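Local coordinates for putative branched-chain amino acid ABC transporter, periplasmic branched-chain amino acid-binding protein (Pseudomonas protegens Pf-5, PDB 4RU0), which probably binds branched-chain amino acids or related small solutes in the periplasm and hands them to an ABC transporter for uptake, at residues 54-65 against 74-82; 220-228 against 249-259. All coordinates share one frame; numbering follows the deposited sequence.

Contact 1: 54-65 against 74-82; sequences WAGMIDYLNYIN and VKLVWQECE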
loop_
_atom_site.group_PDB
_atom_site.type_symbol
_atom_site.label_atom_id
_atom_site.label_comp_id
_atom_site.label_asym_id
_atom_site.label_seq_id
_atom_site.Cartn_x
_atom_site.Cartn_y
_atom_site.Cartn_z
ATOM N N TRP A 54 1.989 1.424 13.437
ATOM C CA TRP A 54 3.137 0.824 14.115
ATOM C C TRP A 54 2.677 -0.269 15.072
ATOM O O TRP A 54 3.304 -1.328 15.164
ATOM C CB TRP A 54 3.959 1.875 14.876
ATOM C CG TRP A 54 4.055 3.234 14.222
ATOM C CD1 TRP A 54 4.004 4.445 14.855
ATOM C CD2 TRP A 54 4.214 3.522 12.821
ATOM N NE1 TRP A 54 4.123 5.465 13.940
ATOM C CE2 TRP A 54 4.251 4.926 12.686
ATOM C CE3 TRP A 54 4.332 2.733 11.671
ATOM C CZ2 TRP A 54 4.396 5.554 11.452
ATOM C CZ3 TRP A 54 4.471 3.358 10.450
ATOM C CH2 TRP A 54 4.504 4.755 10.348
ATOM N N ALA A 55 1.574 -0.009 15.768
ATOM C CA ALA A 55 1.019 -0.966 16.718
ATOM C C ALA A 55 0.628 -2.265 16.019
ATOM O O ALA A 55 0.710 -3.345 16.608
ATOM C CB ALA A 55 -0.176 -0.367 17.436
ATOM N N GLY A 56 0.210 -2.156 14.761
ATOM C CA GLY A 56 -0.105 -3.324 13.957
ATOM C C GLY A 56 1.134 -4.149 13.649
ATOM O O GLY A 56 1.119 -5.376 13.766
HETATM N N MSE A 57 2.186 -3.472 13.227
HETATM C CA MSE A 57 3.425 -4.137 12.949
HETATM C C MSE A 57 3.998 -4.746 14.199
HETATM O O MSE A 57 4.426 -5.903 14.182
HETATM C CB MSE A 57 4.367 -3.068 12.428
HETATM C CG MSE A 57 4.261 -2.891 10.923
HETATM SE SE MSE A 57 5.305 -1.331 10.392
HETATM C CE MSE A 57 6.348 -2.277 9.047
ATOM N N ILE A 58 3.998 -4.003 15.290
ATOM C CA ILE A 58 4.572 -4.525 16.503
ATOM C C ILE A 58 3.819 -5.748 17.032
ATOM O O ILE A 58 4.436 -6.753 17.339
ATOM C CB ILE A 58 4.656 -3.433 17.588
ATOM C CG1 ILE A 58 5.658 -2.358 17.178
ATOM C CG2 ILE A 58 5.086 -4.025 18.913
ATOM C CD1 ILE A 58 5.457 -1.026 17.859
ATOM N N ASP A 59 2.493 -5.685 17.075
ATOM C CA ASP A 59 1.734 -6.778 17.649
ATOM C C ASP A 59 1.932 -8.028 16.836
ATOM O O ASP A 59 2.062 -9.106 17.386
ATOM C CB ASP A 59 0.258 -6.434 17.817
ATOM C CG ASP A 59 0.032 -5.375 18.855
ATOM O OD1 ASP A 59 -1.055 -4.772 18.898
ATOM O OD2 ASP A 59 0.952 -5.129 19.644
ATOM N N TYR A 60 1.954 -7.896 15.521
ATOM C CA TYR A 60 2.193 -9.064 14.688
ATOM C C TYR A 60 3.589 -9.647 14.908
ATOM O O TYR A 60 3.770 -10.860 14.855
ATOM C CB TYR A 60 1.899 -8.823 13.218
ATOM C CG TYR A 60 2.014 -10.080 12.414
ATOM C CD1 TYR A 60 1.115 -11.109 12.576
ATOM C CD2 TYR A 60 3.038 -10.255 11.520
ATOM C CE1 TYR A 60 1.223 -12.273 11.848
ATOM C CE2 TYR A 60 3.154 -11.418 10.795
ATOM C CZ TYR A 60 2.241 -12.421 10.966
ATOM O OH TYR A 60 2.362 -13.575 10.249
ATOM N N LEU A 61 4.574 -8.776 15.112
ATOM C CA LEU A 61 5.937 -9.230 15.378
ATOM C C LEU A 61 6.002 -9.900 16.750
ATOM O O LEU A 61 6.673 -10.921 16.928
ATOM C CB LEU A 61 6.934 -8.067 15.310
ATOM C CG LEU A 61 7.201 -7.420 13.947
ATOM C CD1 LEU A 61 8.155 -6.243 14.091
ATOM C CD2 LEU A 61 7.751 -8.430 12.958
ATOM N N ASN A 62 5.300 -9.310 17.712
ATOM C CA ASN A 62 5.204 -9.869 19.051
ATOM C C ASN A 62 4.600 -11.267 19.005
ATOM O O ASN A 62 5.125 -12.209 19.604
ATOM C CB ASN A 62 4.364 -8.955 19.947
ATOM C CG ASN A 62 5.002 -8.722 21.300
ATOM O OD1 ASN A 62 5.674 -9.600 21.844
ATOM N ND2 ASN A 62 4.801 -7.529 21.848
ATOM N N TYR A 63 3.499 -11.381 18.267
ATOM C CA TYR A 63 2.789 -12.639 18.073
ATOM C C TYR A 63 3.692 -13.733 17.510
ATOM O O TYR A 63 3.712 -14.850 18.019
ATOM C CB TYR A 63 1.582 -12.422 17.147
ATOM C CG TYR A 63 0.947 -13.698 16.644
ATOM C CD1 TYR A 63 -0.001 -14.372 17.402
ATOM C CD2 TYR A 63 1.294 -14.228 15.406
ATOM C CE1 TYR A 63 -0.581 -15.543 16.945
ATOM C CE2 TYR A 63 0.722 -15.396 14.944
ATOM C CZ TYR A 63 -0.214 -16.049 15.714
ATOM O OH TYR A 63 -0.783 -17.212 15.250
ATOM N N ILE A 64 4.438 -13.406 16.459
ATOM C CA ILE A 64 5.321 -14.371 15.806
ATOM C C ILE A 64 6.361 -14.937 16.777
ATOM O O ILE A 64 6.661 -16.131 16.751
ATOM C CB ILE A 64 6.037 -13.737 14.593
ATOM C CG1 ILE A 64 5.033 -13.466 13.472
ATOM C CG2 ILE A 64 7.154 -14.634 14.081
ATOM C CD1 ILE A 64 4.446 -14.721 12.861
ATOM N N ASN A 65 6.891 -14.079 17.643
ATOM C CA ASN A 65 7.902 -14.491 18.612
ATOM C C ASN A 65 7.337 -15.400 19.697
ATOM O O ASN A 65 7.880 -16.466 19.974
ATOM C CB ASN A 65 8.550 -13.268 19.263
ATOM C CG ASN A 65 9.718 -12.727 18.463
ATOM O OD1 ASN A 65 10.297 -13.426 17.631
ATOM N ND2 ASN A 65 10.077 -11.477 18.721
ATOM N N VAL A 74 13.911 -18.731 14.666
ATOM C CA VAL A 74 14.660 -17.480 14.756
ATOM C C VAL A 74 13.823 -16.359 15.362
ATOM O O VAL A 74 12.809 -15.953 14.798
ATOM C CB VAL A 74 15.165 -17.026 13.379
ATOM C CG1 VAL A 74 15.972 -15.742 13.509
ATOM C CG2 VAL A 74 15.991 -18.120 12.737
ATOM N N LYS A 75 14.259 -15.862 16.513
ATOM C CA LYS A 75 13.543 -14.799 17.206
ATOM C C LYS A 75 13.700 -13.460 16.491
ATOM O O LYS A 75 14.686 -13.224 15.790
ATOM C CB LYS A 75 14.030 -14.687 18.654
ATOM C CG LYS A 75 13.809 -15.953 19.479
ATOM C CD LYS A 75 14.434 -15.836 20.867
ATOM C CE LYS A 75 14.236 -17.110 21.683
ATOM N NZ LYS A 75 14.792 -16.977 23.059
ATOM N N LEU A 76 12.716 -12.588 16.676
ATOM C CA LEU A 76 12.704 -11.284 16.025
ATOM C C LEU A 76 12.975 -10.173 17.031
ATOM O O LEU A 76 12.367 -10.131 18.099
ATOM C CB LEU A 76 11.360 -11.042 15.331
ATOM C CG LEU A 76 11.154 -11.523 13.891
ATOM C CD1 LEU A 76 11.708 -12.920 13.677
ATOM C CD2 LEU A 76 9.676 -11.485 13.538
ATOM N N VAL A 77 13.891 -9.275 16.694
ATOM C CA VAL A 77 14.146 -8.119 17.541
ATOM C C VAL A 77 13.907 -6.854 16.723
ATOM O O VAL A 77 14.274 -6.787 15.552
ATOM C CB VAL A 77 15.584 -8.140 18.128
ATOM C CG1 VAL A 77 16.620 -8.246 17.027
ATOM C CG2 VAL A 77 15.837 -6.918 18.999
ATOM N N TRP A 78 13.268 -5.861 17.333
ATOM C CA TRP A 78 12.965 -4.627 16.625
ATOM C C TRP A 78 13.244 -3.396 17.476
ATOM O O TRP A 78 13.295 -3.472 18.705
ATOM C CB TRP A 78 11.506 -4.619 16.166
ATOM C CG TRP A 78 10.512 -4.708 17.287
ATOM C CD1 TRP A 78 9.958 -3.670 17.982
ATOM C CD2 TRP A 78 9.946 -5.904 17.835
ATOM N NE1 TRP A 78 9.086 -4.146 18.932
ATOM C CE2 TRP A 78 9.059 -5.515 18.861
ATOM C CE3 TRP A 78 10.101 -7.266 17.557
ATOM C CZ2 TRP A 78 8.334 -6.438 19.608
ATOM C CZ3 TRP A 78 9.380 -8.181 18.301
ATOM C CH2 TRP A 78 8.507 -7.763 19.314
ATOM N N GLN A 79 13.426 -2.265 16.802
ATOM C CA GLN A 79 13.634 -0.990 17.470
ATOM C C GLN A 79 13.053 0.132 16.623
ATOM O O GLN A 79 13.064 0.064 15.395
ATOM C CB GLN A 79 15.124 -0.741 17.736
ATOM C CG GLN A 79 15.390 0.436 18.672
ATOM C CD GLN A 79 16.864 0.627 18.981
ATOM O OE1 GLN A 79 17.728 0.374 18.141
ATOM N NE2 GLN A 79 17.157 1.078 20.195
ATOM N N GLU A 80 12.538 1.160 17.285
ATOM C CA GLU A 80 11.936 2.284 16.591
ATOM C C GLU A 80 12.891 3.460 16.470
ATOM O O GLU A 80 13.651 3.761 17.391
ATOM C CB GLU A 80 10.665 2.732 17.311
ATOM C CG GLU A 80 9.386 2.284 16.641
ATOM C CD GLU A 80 8.160 2.551 17.491
ATOM O OE1 GLU A 80 7.480 3.576 17.264
ATOM O OE2 GLU A 80 7.875 1.731 18.388
ATOM N N CYS A 81 12.842 4.124 15.323
ATOM C CA CYS A 81 13.556 5.374 15.126
ATOM C C CYS A 81 12.556 6.422 14.643
ATOM O O CYS A 81 11.780 6.166 13.726
ATOM C CB CYS A 81 14.701 5.199 14.126
ATOM S SG CYS A 81 15.637 6.709 13.761
ATOM N N GLU A 82 12.562 7.589 15.278
ATOM C CA GLU A 82 11.611 8.644 14.945
ATOM C C GLU A 82 11.979 9.344 13.639
ATOM O O GLU A 82 13.066 9.903 13.509
ATOM C CB GLU A 82 11.532 9.662 16.082
ATOM C CG GLU A 82 10.534 10.782 15.842
ATOM C CD GLU A 82 9.108 10.278 15.661
ATOM O OE1 GLU A 82 8.728 9.273 16.306
ATOM O OE2 GLU A 82 8.369 10.896 14.868
#
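N65 grips the backbone of L76 with both ends of its amide. OD1 of N65 accepts from N of L76 at 2.7 Å, and ND2 of N65 donates its N-H to O of L76, also at 2.7 Å. Both bonds are fairly straight and use an in-plane lone pair of their acceptor; together they should hold the amide against rotation. The same ND2 lies at the edge of the W78 indole, 3.4 Å from CZ3 of W78, with amide and ring planes only 17° apart. Replacing N65 by alanine removes the amide, and the N-H and C=O of L76 would probably lose these mates, the edge of W78 its polar neighbour. W78 can be followed outward from CB: chi1 of 61° sets CG between the backbone N and the carbonyl carbon and swings the indole toward the helix. CD2 and CE3 run beside CD1 of L61; CB of L61 lies over one face of the six-membered ring in a CH-pi contact, 3.9 Å from CZ3 of W78. CH2 at the far end abuts the helix backbone at N62, and on the pyrrole side NE1 sits 4.0 Å from CG2 of I58. CD2 of L76 packs against CD2 of L61 at 3.7 Å and more loosely against CG2 of I64. CD1 of I58 touches OE2 of E80, whose OE1 is salt-bridged to R42. Helix 54-65 runs at 155° to strand 76-82, their axes approaching to 8.9 Å, as in a beta-alpha-beta crossover: strand 34-40 lies parallel to strand 76-82 and also packs on this helix through F36 and L38, while Y60, on another side of the helix, touches helices 325-348 and 299-309.

Contact 2: 220-228 against 249-259; sequences GNEQSAQWR and VAVKTAARFGF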
loop_
_atom_site.group_PDB
_atom_site.type_symbol
_atom_site.label_atom_id
_atom_site.label_comp_id
_atom_site.label_asym_id
_atom_site.label_seq_id
_atom_site.Cartn_x
_atom_site.Cartn_y
_atom_site.Cartn_z
ATOM N N GLY A 220 -5.558 22.392 -1.675
ATOM C CA GLY A 220 -6.799 21.767 -2.095
ATOM C C GLY A 220 -7.961 22.039 -1.162
ATOM O O GLY A 220 -8.853 21.205 -1.008
ATOM N N ASN A 221 -7.944 23.208 -0.529
ATOM C CA ASN A 221 -9.045 23.648 0.319
ATOM C C ASN A 221 -10.211 24.153 -0.512
ATOM O O ASN A 221 -11.352 24.154 -0.059
ATOM C CB ASN A 221 -8.580 24.754 1.272
ATOM C CG ASN A 221 -7.802 24.217 2.447
ATOM O OD1 ASN A 221 -8.269 23.328 3.159
ATOM N ND2 ASN A 221 -6.601 24.752 2.658
ATOM N N GLU A 222 -9.910 24.596 -1.729
ATOM C CA GLU A 222 -10.919 25.145 -2.627
ATOM C C GLU A 222 -11.087 24.254 -3.844
ATOM O O GLU A 222 -10.136 24.039 -4.596
ATOM C CB GLU A 222 -10.542 26.562 -3.065
ATOM C CG GLU A 222 -11.594 27.620 -2.738
ATOM C CD GLU A 222 -12.934 27.335 -3.380
ATOM O OE1 GLU A 222 -13.969 27.713 -2.784
ATOM O OE2 GLU A 222 -12.959 26.740 -4.481
ATOM N N GLN A 223 -12.296 23.741 -4.050
ATOM C CA GLN A 223 -12.519 22.805 -5.149
ATOM C C GLN A 223 -13.774 23.106 -5.961
ATOM O O GLN A 223 -14.248 22.241 -6.701
ATOM C CB GLN A 223 -12.586 21.373 -4.605
ATOM C CG GLN A 223 -11.253 20.838 -4.119
ATOM C CD GLN A 223 -11.324 19.382 -3.690
ATOM O OE1 GLN A 223 -12.096 18.594 -4.241
ATOM N NE2 GLN A 223 -10.509 19.018 -2.706
ATOM N N SER A 224 -14.302 24.322 -5.830
ATOM C CA SER A 224 -15.564 24.678 -6.473
ATOM C C SER A 224 -15.506 24.527 -7.990
ATOM O O SER A 224 -16.464 24.060 -8.603
ATOM C CB SER A 224 -15.962 26.107 -6.116
ATOM O OG SER A 224 -16.119 26.254 -4.709
ATOM N N ALA A 225 -14.383 24.905 -8.591
ATOM C CA ALA A 225 -14.260 24.844 -10.044
ATOM C C ALA A 225 -14.313 23.394 -10.503
ATOM O O ALA A 225 -15.027 23.058 -11.451
ATOM C CB ALA A 225 -12.977 25.508 -10.503
ATOM N N GLN A 226 -13.562 22.545 -9.811
ATOM C CA GLN A 226 -13.513 21.125 -10.114
ATOM C C GLN A 226 -14.902 20.483 -10.072
ATOM O O GLN A 226 -15.320 19.815 -11.026
ATOM C CB GLN A 226 -12.569 20.406 -9.140
ATOM C CG GLN A 226 -11.080 20.697 -9.357
ATOM C CD GLN A 226 -10.631 22.028 -8.779
ATOM O OE1 GLN A 226 -11.434 22.806 -8.256
ATOM N NE2 GLN A 226 -9.336 22.292 -8.865
ATOM N N TRP A 227 -15.631 20.700 -8.983
ATOM C CA TRP A 227 -16.928 20.045 -8.830
ATOM C C TRP A 227 -18.027 20.739 -9.633
ATOM O O TRP A 227 -19.073 20.147 -9.896
ATOM C CB TRP A 227 -17.294 19.948 -7.351
ATOM C CG TRP A 227 -16.459 18.901 -6.694
ATOM C CD1 TRP A 227 -15.322 19.091 -5.955
ATOM C CD2 TRP A 227 -16.651 17.488 -6.779
ATOM N NE1 TRP A 227 -14.811 17.881 -5.553
ATOM C CE2 TRP A 227 -15.607 16.880 -6.045
ATOM C CE3 TRP A 227 -17.610 16.675 -7.392
ATOM C CZ2 TRP A 227 -15.499 15.496 -5.911
ATOM C CZ3 TRP A 227 -17.499 15.301 -7.259
ATOM C CH2 TRP A 227 -16.451 14.726 -6.522
ATOM N N ARG A 228 -17.780 21.980 -10.042
ATOM C CA ARG A 228 -18.654 22.653 -11.000
ATOM C C ARG A 228 -18.494 21.979 -12.359
ATOM O O ARG A 228 -19.459 21.752 -13.079
ATOM C CB ARG A 228 -18.325 24.149 -11.082
ATOM C CG ARG A 228 -19.063 24.903 -12.156
ATOM C CD ARG A 228 -18.847 26.414 -12.022
ATOM N NE ARG A 228 -17.485 26.813 -12.373
ATOM C CZ ARG A 228 -16.564 27.237 -11.508
ATOM N NH1 ARG A 228 -16.846 27.334 -10.212
ATOM N NH2 ARG A 228 -15.358 27.581 -11.945
ATOM N N VAL A 249 -12.618 17.626 1.899
ATOM C CA VAL A 249 -13.132 18.762 1.150
ATOM C C VAL A 249 -13.797 18.294 -0.139
ATOM O O VAL A 249 -14.877 18.774 -0.487
ATOM C CB VAL A 249 -12.018 19.781 0.825
ATOM C CG1 VAL A 249 -12.518 20.835 -0.152
ATOM C CG2 VAL A 249 -11.509 20.431 2.099
ATOM N N ALA A 250 -13.159 17.353 -0.838
ATOM C CA ALA A 250 -13.711 16.818 -2.083
ATOM C C ALA A 250 -15.114 16.257 -1.857
ATOM O O ALA A 250 -16.036 16.516 -2.636
ATOM C CB ALA A 250 -12.799 15.745 -2.662
ATOM N N VAL A 251 -15.271 15.499 -0.778
ATOM C CA VAL A 251 -16.552 14.883 -0.473
ATOM C C VAL A 251 -17.598 15.938 -0.091
ATOM O O VAL A 251 -18.711 15.926 -0.625
ATOM C CB VAL A 251 -16.402 13.842 0.643
ATOM C CG1 VAL A 251 -17.727 13.180 0.930
ATOM C CG2 VAL A 251 -15.369 12.798 0.235
ATOM N N LYS A 252 -17.230 16.851 0.810
ATOM C CA LYS A 252 -18.103 17.955 1.205
ATOM C C LYS A 252 -18.570 18.775 0.006
ATOM O O LYS A 252 -19.731 19.191 -0.069
ATOM C CB LYS A 252 -17.398 18.897 2.181
ATOM C CG LYS A 252 -17.231 18.405 3.599
ATOM C CD LYS A 252 -16.478 19.461 4.405
ATOM C CE LYS A 252 -16.127 18.981 5.799
ATOM N NZ LYS A 252 -15.200 19.932 6.484
ATOM N N THR A 253 -17.652 19.029 -0.915
ATOM C CA THR A 253 -17.962 19.858 -2.067
ATOM C C THR A 253 -18.858 19.092 -3.034
ATOM O O THR A 253 -19.796 19.657 -3.601
ATOM C CB THR A 253 -16.685 20.327 -2.779
ATOM O OG1 THR A 253 -15.803 20.910 -1.815
ATOM C CG2 THR A 253 -17.009 21.368 -3.840
ATOM N N ALA A 254 -18.574 17.802 -3.206
ATOM C CA ALA A 254 -19.395 16.944 -4.051
ATOM C C ALA A 254 -20.858 16.992 -3.607
ATOM O O ALA A 254 -21.760 17.154 -4.431
ATOM C CB ALA A 254 -18.878 15.511 -4.020
ATOM N N ALA A 255 -21.083 16.858 -2.303
ATOM C CA ALA A 255 -22.437 16.885 -1.762
ATOM C C ALA A 255 -23.071 18.252 -1.992
ATOM O O ALA A 255 -24.247 18.350 -2.334
ATOM C CB ALA A 255 -22.432 16.541 -0.289
ATOM N N ARG A 256 -22.275 19.302 -1.822
ATOM C CA ARG A 256 -22.738 20.654 -2.088
ATOM C C ARG A 256 -23.217 20.805 -3.533
ATOM O O ARG A 256 -24.257 21.415 -3.790
ATOM C CB ARG A 256 -21.633 21.662 -1.785
ATOM C CG ARG A 256 -21.913 23.063 -2.315
ATOM C CD ARG A 256 -20.968 24.081 -1.706
ATOM N NE ARG A 256 -21.440 24.546 -0.407
ATOM C CZ ARG A 256 -22.143 25.661 -0.227
ATOM N NH1 ARG A 256 -22.538 26.010 0.992
ATOM N NH2 ARG A 256 -22.451 26.429 -1.264
ATOM N N PHE A 257 -22.468 20.235 -4.472
ATOM C CA PHE A 257 -22.819 20.331 -5.887
ATOM C C PHE A 257 -23.793 19.234 -6.326
ATOM O O PHE A 257 -24.154 19.150 -7.490
ATOM C CB PHE A 257 -21.562 20.282 -6.755
ATOM C CG PHE A 257 -20.905 21.623 -6.950
ATOM C CD1 PHE A 257 -20.021 22.128 -6.004
ATOM C CD2 PHE A 257 -21.160 22.375 -8.088
ATOM C CE1 PHE A 257 -19.407 23.361 -6.188
ATOM C CE2 PHE A 257 -20.550 23.611 -8.278
ATOM C CZ PHE A 257 -19.673 24.102 -7.325
ATOM N N GLY A 258 -24.208 18.389 -5.393
ATOM C CA GLY A 258 -25.232 17.401 -5.672
ATOM C C GLY A 258 -24.759 16.157 -6.395
ATOM O O GLY A 258 -25.581 15.385 -6.896
ATOM N N PHE A 259 -23.448 15.944 -6.460
ATOM C CA PHE A 259 -22.947 14.724 -7.084
ATOM C C PHE A 259 -23.077 13.565 -6.099
ATOM O O PHE A 259 -22.758 13.713 -4.921
ATOM C CB PHE A 259 -21.500 14.883 -7.546
ATOM C CG PHE A 259 -21.022 13.745 -8.406
ATOM C CD1 PHE A 259 -21.309 13.717 -9.763
ATOM C CD2 PHE A 259 -20.312 12.686 -7.850
ATOM C CE1 PHE A 259 -20.893 12.667 -10.553
ATOM C CE2 PHE A 259 -19.888 11.630 -8.632
ATOM C CZ PHE A 259 -20.176 11.616 -9.986
HETATM O O HOH W 1 -14.603 23.299 -2.221
#
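W227 and A254 mark the close passage of two helices, with CA atoms 6.2 Å apart and short axes crossing at -51°, in the lobe of this periplasmic-binding-protein fold built on the seven-stranded mixed sheet. The indole of W227 lies flat against the second helix. CB of A254 sits over one face, 3.6 Å from the centroid of the six-membered ring, a CH-pi contact. CG2 of T253 presses on CD1 of W227, and CD2 of F259 meets the rim at CZ3. CB of W227 in turn covers a face of F257, whose CE2 reaches CB of R228 at 3.6 Å. The Schellman motif at G258 turns the chain between the two phenylalanines. With CG anti to the carbonyl carbon (chi1 -71°) and an extended chain, Q223 lays its amide along A250. Its NE2 bonds O of G220 and, beyond the two segments, O of S246; its OE1 accepts from NE1 of W227 at 3.1 Å, near the indole plane, helping to fix the ring. One water bridges the N-cap residue Q223 and the helix at T253, accepting from N of Q223 and donating to OG1 of T253, 2.7 Å away.

From the N terminus, strand 34-40 leads into helix 47-67, and contact 1 closes the eight-residue connection, which includes the end of the helix and returns the chain to strand 76-82, beside 34-40. The chain then passes through strands 182-188 and 210-216 before contact 2 closes a wider loop, twenty residues that take in the end of helix 224-233, strand 237-241 and the start of helix 246-256. The two contacts follow in series, neither nesting nor crossing, and lie on opposite sides of the chain's centre, their nearest atoms about 23 Å apart. Contact 1 ties a helix to the two-stranded parallel sheet; contact 2 joins two helices packed on the seven-stranded mixed sheet.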